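Local coordinates for protein CalS11 (Micromonospora echinospora, PDB 3TOS) that probably acts as an O-methyltransferase in calicheamicin biosynthesis and binds S-adenosyl-L-homocysteine, the spent form of the methyl donor, at residues B[175-189]-B[202-216]. Residues are numbered along the deposited sequence; the frame is centred on the assembly and turned at random.
Sequences LAENPQTVIALAYFD and AIRPYLTKGSIVAFD. With NA (sodium ion), chain Q; SAH (S-adenosyl-L-homocysteine), chain O; GLU (glutamic acid), chain P.
Ile212 N bonds to Ala184 O, and Asp216 N to Phe188 O, at the two ends of a parallel ladder between strands 185-188 and 211-215, whose axes are 11° apart. At the start of the ladder, Ser211 OG donates to Ile183 O over 2.6 Å, in the carbonyl plane. The same OG accepts from Thr208 N, so the hydroxyl ties the 208-211 turn to the neighbouring strand.

Apolar packing fills one side of the sheet. Ile203 CD1 reaches the edge of the Phe188 ring at CZ (3.8 Å) and also meets Ala186 CB. The Phe188 and Phe215 rings are tilted 29° to each other and offset so far that they hardly overlap; their side chains touch most closely at CB of Phe188 and CD2 of Phe215. On the other side, Tyr187 CD2 rests on Ala214 CB.

At the other end of the contact, away from the ligands, Leu175 CD2 sits over one face of the Tyr206 ring, 3.9 Å from its centroid. Thr181 O lies at the ring's edge. A water joins Tyr206 OH to Leu175 O. With an alanine at Tyr206, Leu175 CD2 is likely to lose the ring face under it, leaving a gap beside Thr181 and the bridging water without its hydroxyl partner.

Polar side chains gather at the C-terminal strand ends. Tyr187 CG is anti to the backbone N (chi1 -162°), which sends OH to the anti lone pair of Asp216 OD2 at 2.6 Å. Asp216 OD1 takes the amino group of the bound glutamate and, with the backbone O, binds sodium. Asp189 OD2 accepts from the amino group of S-adenosyl-L-homocysteine (2.7 Å). One water donates to both aspartates.

This is a right-handed beta-alpha-beta crossover through helix 193-203, typical of the Rossmann-like methyltransferase fold, with cofactor and glutamate sites at its strand ends.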
loop_
_atom_site.group_PDB
_atom_site.type_symbol
_atom_site.label_atom_id
_atom_site.label_comp_id
_atom_site.label_asym_id
_atom_site.label_seq_id
_atom_site.Cartn_x
_atom_site.Cartn_y
_atom_site.Cartn_z
ATOM N N LEU B 175 22.568 26.357 -24.131
ATOM C CA LEU B 175 21.970 25.127 -24.647
ATOM C C LEU B 175 22.555 24.734 -26.024
ATOM O O LEU B 175 22.798 23.541 -26.313
ATOM C CB LEU B 175 20.441 25.266 -24.686
ATOM C CG LEU B 175 19.744 25.365 -23.323
ATOM C CD1 LEU B 175 18.299 25.868 -23.513
ATOM C CD2 LEU B 175 19.844 24.023 -22.686
ATOM N N ALA B 176 22.774 25.720 -26.888
ATOM C CA ALA B 176 23.362 25.445 -28.213
ATOM C C ALA B 176 24.757 24.851 -28.098
ATOM O O ALA B 176 25.110 23.959 -28.899
ATOM C CB ALA B 176 23.394 26.685 -29.058
ATOM N N GLU B 177 25.515 25.318 -27.097
ATOM C CA GLU B 177 26.871 24.815 -26.825
ATOM C C GLU B 177 26.893 23.483 -26.092
ATOM O O GLU B 177 27.939 22.859 -26.048
ATOM C CB GLU B 177 27.674 25.870 -26.031
ATOM C CG GLU B 177 27.923 27.139 -26.880
ATOM C CD GLU B 177 28.548 28.310 -26.063
ATOM O OE1 GLU B 177 28.799 28.142 -24.849
ATOM O OE2 GLU B 177 28.760 29.429 -26.593
ATOM N N ASN B 178 25.755 23.044 -25.555
ATOM C CA ASN B 178 25.664 21.840 -24.700
ATOM C C ASN B 178 24.524 20.936 -25.163
ATOM O O ASN B 178 23.516 20.767 -24.463
ATOM C CB ASN B 178 25.528 22.222 -23.211
ATOM C CG ASN B 178 26.810 22.890 -22.700
ATOM O OD1 ASN B 178 27.760 22.199 -22.310
ATOM N ND2 ASN B 178 26.868 24.237 -22.735
ATOM N N PRO B 179 24.659 20.377 -26.371
ATOM C CA PRO B 179 23.590 19.531 -26.938
ATOM C C PRO B 179 23.404 18.205 -26.197
ATOM O O PRO B 179 22.432 17.493 -26.493
ATOM C CB PRO B 179 24.081 19.255 -28.397
ATOM C CG PRO B 179 25.567 19.361 -28.298
ATOM C CD PRO B 179 25.773 20.550 -27.340
ATOM N N GLN B 180 24.290 17.896 -25.252
ATOM C CA GLN B 180 24.127 16.727 -24.373
ATOM C C GLN B 180 23.140 16.999 -23.257
ATOM O O GLN B 180 22.794 16.064 -22.520
ATOM C CB GLN B 180 25.466 16.329 -23.754
ATOM C CG GLN B 180 25.895 17.193 -22.537
ATOM C CD GLN B 180 26.464 18.578 -22.931
ATOM O OE1 GLN B 180 26.623 18.895 -24.121
ATOM N NE2 GLN B 180 26.776 19.426 -21.899
ATOM N N THR B 181 22.657 18.271 -23.136
ATOM C CA THR B 181 21.920 18.653 -21.924
ATOM C C THR B 181 20.575 17.907 -21.769
ATOM O O THR B 181 19.754 17.818 -22.728
ATOM C CB THR B 181 21.599 20.176 -21.937
ATOM O OG1 THR B 181 22.834 20.890 -21.932
ATOM C CG2 THR B 181 20.697 20.587 -20.756
ATOM N N VAL B 182 20.383 17.324 -20.592
ATOM C CA VAL B 182 19.041 17.016 -20.122
ATOM C C VAL B 182 18.870 17.886 -18.856
ATOM O O VAL B 182 19.829 18.084 -18.132
ATOM C CB VAL B 182 18.850 15.505 -19.778
ATOM C CG1 VAL B 182 17.422 15.273 -19.255
ATOM C CG2 VAL B 182 19.110 14.619 -20.999
ATOM N N ILE B 183 17.699 18.479 -18.630
ATOM C CA ILE B 183 17.485 19.334 -17.424
ATOM C C ILE B 183 16.686 18.551 -16.454
ATOM O O ILE B 183 15.508 18.229 -16.710
ATOM C CB ILE B 183 16.756 20.656 -17.785
ATOM C CG1 ILE B 183 17.656 21.438 -18.755
ATOM C CG2 ILE B 183 16.411 21.505 -16.447
ATOM C CD1 ILE B 183 16.979 22.655 -19.412
ATOM N N ALA B 184 17.293 18.197 -15.324
ATOM C CA ALA B 184 16.548 17.512 -14.260
ATOM C C ALA B 184 15.717 18.452 -13.384
ATOM O O ALA B 184 14.579 18.131 -13.024
ATOM C CB ALA B 184 17.492 16.699 -13.400
ATOM N N LEU B 185 16.302 19.602 -13.067
ATOM C CA LEU B 185 15.638 20.568 -12.177
ATOM C C LEU B 185 15.940 21.969 -12.722
ATOM O O LEU B 185 17.095 22.335 -12.923
ATOM C CB LEU B 185 16.139 20.410 -10.712
ATOM C CG LEU B 185 15.726 21.487 -9.686
ATOM C CD1 LEU B 185 14.185 21.538 -9.557
ATOM C CD2 LEU B 185 16.405 21.185 -8.356
ATOM N N ALA B 186 14.893 22.730 -13.013
ATOM C CA ALA B 186 14.988 24.106 -13.525
ATOM C C ALA B 186 14.334 24.989 -12.485
ATOM O O ALA B 186 13.103 24.878 -12.247
ATOM C CB ALA B 186 14.267 24.249 -14.848
ATOM N N TYR B 187 15.166 25.787 -11.772
ATOM C CA TYR B 187 14.684 26.658 -10.697
ATOM C C TYR B 187 14.562 28.094 -11.184
ATOM O O TYR B 187 15.559 28.789 -11.386
ATOM C CB TYR B 187 15.591 26.533 -9.445
ATOM C CG TYR B 187 14.851 27.079 -8.239
ATOM C CD1 TYR B 187 14.907 28.447 -7.901
ATOM C CD2 TYR B 187 14.043 26.251 -7.452
ATOM C CE1 TYR B 187 14.139 28.960 -6.855
ATOM C CE2 TYR B 187 13.301 26.744 -6.390
ATOM C CZ TYR B 187 13.344 28.087 -6.106
ATOM O OH TYR B 187 12.589 28.574 -5.048
ATOM N N PHE B 188 13.329 28.557 -11.357
ATOM C CA PHE B 188 13.104 29.927 -11.816
ATOM C C PHE B 188 13.019 30.905 -10.666
ATOM O O PHE B 188 12.067 30.873 -9.864
ATOM C CB PHE B 188 11.771 29.968 -12.596
ATOM C CG PHE B 188 11.904 29.405 -13.976
ATOM C CD1 PHE B 188 11.863 28.013 -14.199
ATOM C CD2 PHE B 188 12.046 30.254 -15.043
ATOM C CE1 PHE B 188 12.003 27.479 -15.504
ATOM C CE2 PHE B 188 12.169 29.759 -16.328
ATOM C CZ PHE B 188 12.129 28.334 -16.587
ATOM N N ASP B 189 13.962 31.814 -10.625
ATOM C CA ASP B 189 13.978 32.858 -9.601
ATOM C C ASP B 189 14.426 34.196 -10.184
ATOM O O ASP B 189 15.235 34.941 -9.583
ATOM C CB ASP B 189 14.899 32.475 -8.429
ATOM C CG ASP B 189 14.598 33.261 -7.166
ATOM O OD1 ASP B 189 13.645 34.052 -7.171
ATOM O OD2 ASP B 189 15.331 33.070 -6.161
ATOM N N ALA B 202 12.903 28.260 -24.097
ATOM C CA ALA B 202 14.208 27.679 -24.427
ATOM C C ALA B 202 14.450 26.274 -23.812
ATOM O O ALA B 202 15.037 25.406 -24.485
ATOM C CB ALA B 202 15.355 28.654 -23.966
ATOM N N ILE B 203 14.011 26.066 -22.561
ATOM C CA ILE B 203 14.372 24.829 -21.893
ATOM C C ILE B 203 13.486 23.651 -22.291
ATOM O O ILE B 203 13.869 22.503 -22.043
ATOM C CB ILE B 203 14.370 24.948 -20.349
ATOM C CG1 ILE B 203 12.953 25.207 -19.826
ATOM C CG2 ILE B 203 15.385 25.968 -19.869
ATOM C CD1 ILE B 203 12.849 25.058 -18.305
ATOM N N ARG B 204 12.344 23.907 -22.938
ATOM C CA ARG B 204 11.393 22.845 -23.172
ATOM C C ARG B 204 11.961 21.594 -23.857
ATOM O O ARG B 204 11.615 20.493 -23.428
ATOM C CB ARG B 204 10.169 23.366 -23.979
ATOM C CG ARG B 204 8.993 22.439 -23.910
ATOM C CD ARG B 204 7.752 23.003 -24.534
ATOM N NE ARG B 204 6.735 21.981 -24.493
ATOM C CZ ARG B 204 5.449 22.244 -24.650
ATOM N NH1 ARG B 204 5.067 23.511 -24.868
ATOM N NH2 ARG B 204 4.565 21.251 -24.597
ATOM N N PRO B 205 12.841 21.749 -24.896
ATOM C CA PRO B 205 13.254 20.510 -25.596
ATOM C C PRO B 205 14.202 19.646 -24.761
ATOM O O PRO B 205 14.540 18.529 -25.154
ATOM C CB PRO B 205 13.921 21.029 -26.894
ATOM C CG PRO B 205 13.523 22.437 -27.034
ATOM C CD PRO B 205 13.253 22.959 -25.625
ATOM N N TYR B 206 14.626 20.156 -23.588
ATOM C CA TYR B 206 15.668 19.461 -22.810
ATOM C C TYR B 206 15.108 18.835 -21.551
ATOM O O TYR B 206 15.830 18.220 -20.786
ATOM C CB TYR B 206 16.827 20.425 -22.460
ATOM C CG TYR B 206 17.411 20.985 -23.726
ATOM C CD1 TYR B 206 18.445 20.300 -24.391
ATOM C CD2 TYR B 206 16.947 22.197 -24.266
ATOM C CE1 TYR B 206 18.975 20.799 -25.591
ATOM C CE2 TYR B 206 17.470 22.672 -25.448
ATOM C CZ TYR B 206 18.477 22.001 -26.101
ATOM O OH TYR B 206 18.975 22.491 -27.298
ATOM N N LEU B 207 13.786 18.940 -21.354
ATOM C CA LEU B 207 13.120 18.352 -20.179
ATOM C C LEU B 207 12.696 16.910 -20.511
ATOM O O LEU B 207 12.375 16.604 -21.668
ATOM C CB LEU B 207 11.850 19.139 -19.855
ATOM C CG LEU B 207 12.119 20.603 -19.433
ATOM C CD1 LEU B 207 10.809 21.451 -19.420
ATOM C CD2 LEU B 207 12.806 20.635 -18.044
ATOM N N THR B 208 12.690 16.027 -19.519
ATOM C CA THR B 208 12.054 14.730 -19.692
ATOM C C THR B 208 10.801 14.626 -18.818
ATOM O O THR B 208 10.563 15.501 -17.985
ATOM C CB THR B 208 13.062 13.540 -19.440
ATOM O OG1 THR B 208 12.448 12.312 -19.852
ATOM C CG2 THR B 208 13.389 13.397 -17.984
ATOM N N LYS B 209 9.959 13.617 -19.035
ATOM C CA LYS B 209 8.853 13.418 -18.092
ATOM C C LYS B 209 9.484 13.105 -16.742
ATOM O O LYS B 209 10.303 12.160 -16.635
ATOM C CB LYS B 209 7.913 12.315 -18.493
ATOM C CG LYS B 209 7.242 12.599 -19.761
ATOM C CD LYS B 209 6.163 11.466 -19.957
ATOM C CE LYS B 209 5.605 11.371 -21.310
ATOM N NZ LYS B 209 4.449 10.455 -21.239
ATOM N N GLY B 210 9.101 13.873 -15.708
ATOM C CA GLY B 210 9.714 13.675 -14.402
ATOM C C GLY B 210 10.686 14.810 -14.042
ATOM O O GLY B 210 11.019 14.980 -12.868
ATOM N N SER B 211 11.185 15.544 -15.052
ATOM C CA SER B 211 11.926 16.774 -14.727
ATOM C C SER B 211 11.088 17.701 -13.864
ATOM O O SER B 211 9.879 17.792 -14.024
ATOM C CB SER B 211 12.367 17.531 -15.987
ATOM O OG SER B 211 13.324 16.753 -16.721
ATOM N N ILE B 212 11.727 18.398 -12.946
ATOM C CA ILE B 212 10.953 19.326 -12.133
ATOM C C ILE B 212 11.198 20.754 -12.595
ATOM O O ILE B 212 12.363 21.146 -12.805
ATOM C CB ILE B 212 11.371 19.233 -10.603
ATOM C CG1 ILE B 212 11.102 17.817 -10.107
ATOM C CG2 ILE B 212 10.682 20.405 -9.756
ATOM C CD1 ILE B 212 9.650 17.484 -10.002
ATOM N N VAL B 213 10.119 21.527 -12.704
ATOM C CA VAL B 213 10.191 22.947 -13.003
ATOM C C VAL B 213 9.615 23.689 -11.806
ATOM O O VAL B 213 8.459 23.461 -11.435
ATOM C CB VAL B 213 9.423 23.302 -14.290
ATOM C CG1 VAL B 213 9.484 24.829 -14.546
ATOM C CG2 VAL B 213 10.053 22.491 -15.449
ATOM N N ALA B 214 10.452 24.496 -11.149
ATOM C CA ALA B 214 10.036 25.204 -9.930
ATOM C C ALA B 214 10.101 26.721 -10.064
ATOM O O ALA B 214 10.915 27.238 -10.826
ATOM C CB ALA B 214 10.901 24.750 -8.751
ATOM N N PHE B 215 9.206 27.401 -9.355
ATOM C CA PHE B 215 9.080 28.863 -9.428
ATOM C C PHE B 215 9.112 29.419 -8.036
ATOM O O PHE B 215 8.436 28.917 -7.126
ATOM C CB PHE B 215 7.737 29.261 -10.058
ATOM C CG PHE B 215 7.607 28.836 -11.498
ATOM C CD1 PHE B 215 6.936 27.655 -11.811
ATOM C CD2 PHE B 215 8.180 29.600 -12.526
ATOM C CE1 PHE B 215 6.805 27.258 -13.118
ATOM C CE2 PHE B 215 8.046 29.219 -13.861
ATOM C CZ PHE B 215 7.395 28.027 -14.161
ATOM N N ASP B 216 9.884 30.493 -7.869
ATOM C CA ASP B 216 10.078 31.107 -6.544
ATOM C C ASP B 216 8.978 32.090 -6.162
ATOM O O ASP B 216 8.766 32.323 -4.988
ATOM C CB ASP B 216 11.471 31.806 -6.489
ATOM C CG ASP B 216 11.940 32.071 -5.083
ATOM O OD1 ASP B 216 11.825 33.217 -4.620
ATOM O OD2 ASP B 216 12.491 31.135 -4.469
HETATM NA NA NA Q . 9.726 33.220 -2.628
HETATM N N SAH O . 18.058 32.791 -6.064
HETATM C CA SAH O . 18.540 33.970 -5.274
HETATM C CB SAH O . 17.684 35.210 -5.470
HETATM C CG SAH O . 17.748 35.741 -6.917
HETATM S SD SAH O . 17.162 37.422 -6.963
HETATM C C SAH O . 18.489 33.552 -3.806
HETATM O O SAH O . 18.886 34.350 -2.901
HETATM O OXT SAH O . 18.176 32.400 -3.479
HETATM C "C5'" SAH O . 16.689 37.639 -8.686
HETATM C "C4'" SAH O . 17.884 37.536 -9.694
HETATM O "O4'" SAH O . 17.352 37.432 -11.022
HETATM C "C3'" SAH O . 18.703 38.834 -9.654
HETATM O "O3'" SAH O . 20.059 38.557 -9.222
HETATM C "C2'" SAH O . 18.598 39.344 -11.081
HETATM O "O2'" SAH O . 19.784 39.989 -11.589
HETATM C "C1'" SAH O . 18.280 38.050 -11.867
HETATM N N9 SAH O . 17.622 38.331 -13.166
HETATM C C8 SAH O . 16.404 38.896 -13.382
HETATM N N7 SAH O . 16.267 39.014 -14.728
HETATM C C5 SAH O . 17.371 38.554 -15.351
HETATM C C6 SAH O . 17.796 38.420 -16.749
HETATM N N6 SAH O . 17.010 38.889 -17.746
HETATM N N1 SAH O . 19.011 37.856 -16.961
HETATM C C2 SAH O . 19.798 37.407 -15.937
HETATM N N3 SAH O . 19.504 37.559 -14.627
HETATM C C4 SAH O . 18.260 38.076 -14.328
HETATM N N GLU P . 12.295 35.754 -4.315
HETATM C CA GLU P . 13.186 36.366 -3.264
HETATM C C GLU P . 12.782 35.823 -1.892
HETATM O O GLU P . 11.854 34.998 -1.799
HETATM C CB GLU P . 13.081 37.923 -3.264
HETATM C CG GLU P . 11.652 38.429 -2.949
HETATM C CD GLU P . 11.506 39.955 -3.025
HETATM O OE1 GLU P . 12.521 40.688 -2.899
HETATM O OE2 GLU P . 10.359 40.420 -3.103
HETATM O OXT GLU P . 13.329 36.196 -0.837
HETATM O O HOH W 1 21.527 21.912 -27.965
HETATM O O HOH W 2 14.611 33.493 -3.747
HETATM O O HOH W 3 9.013 32.504 0.195
#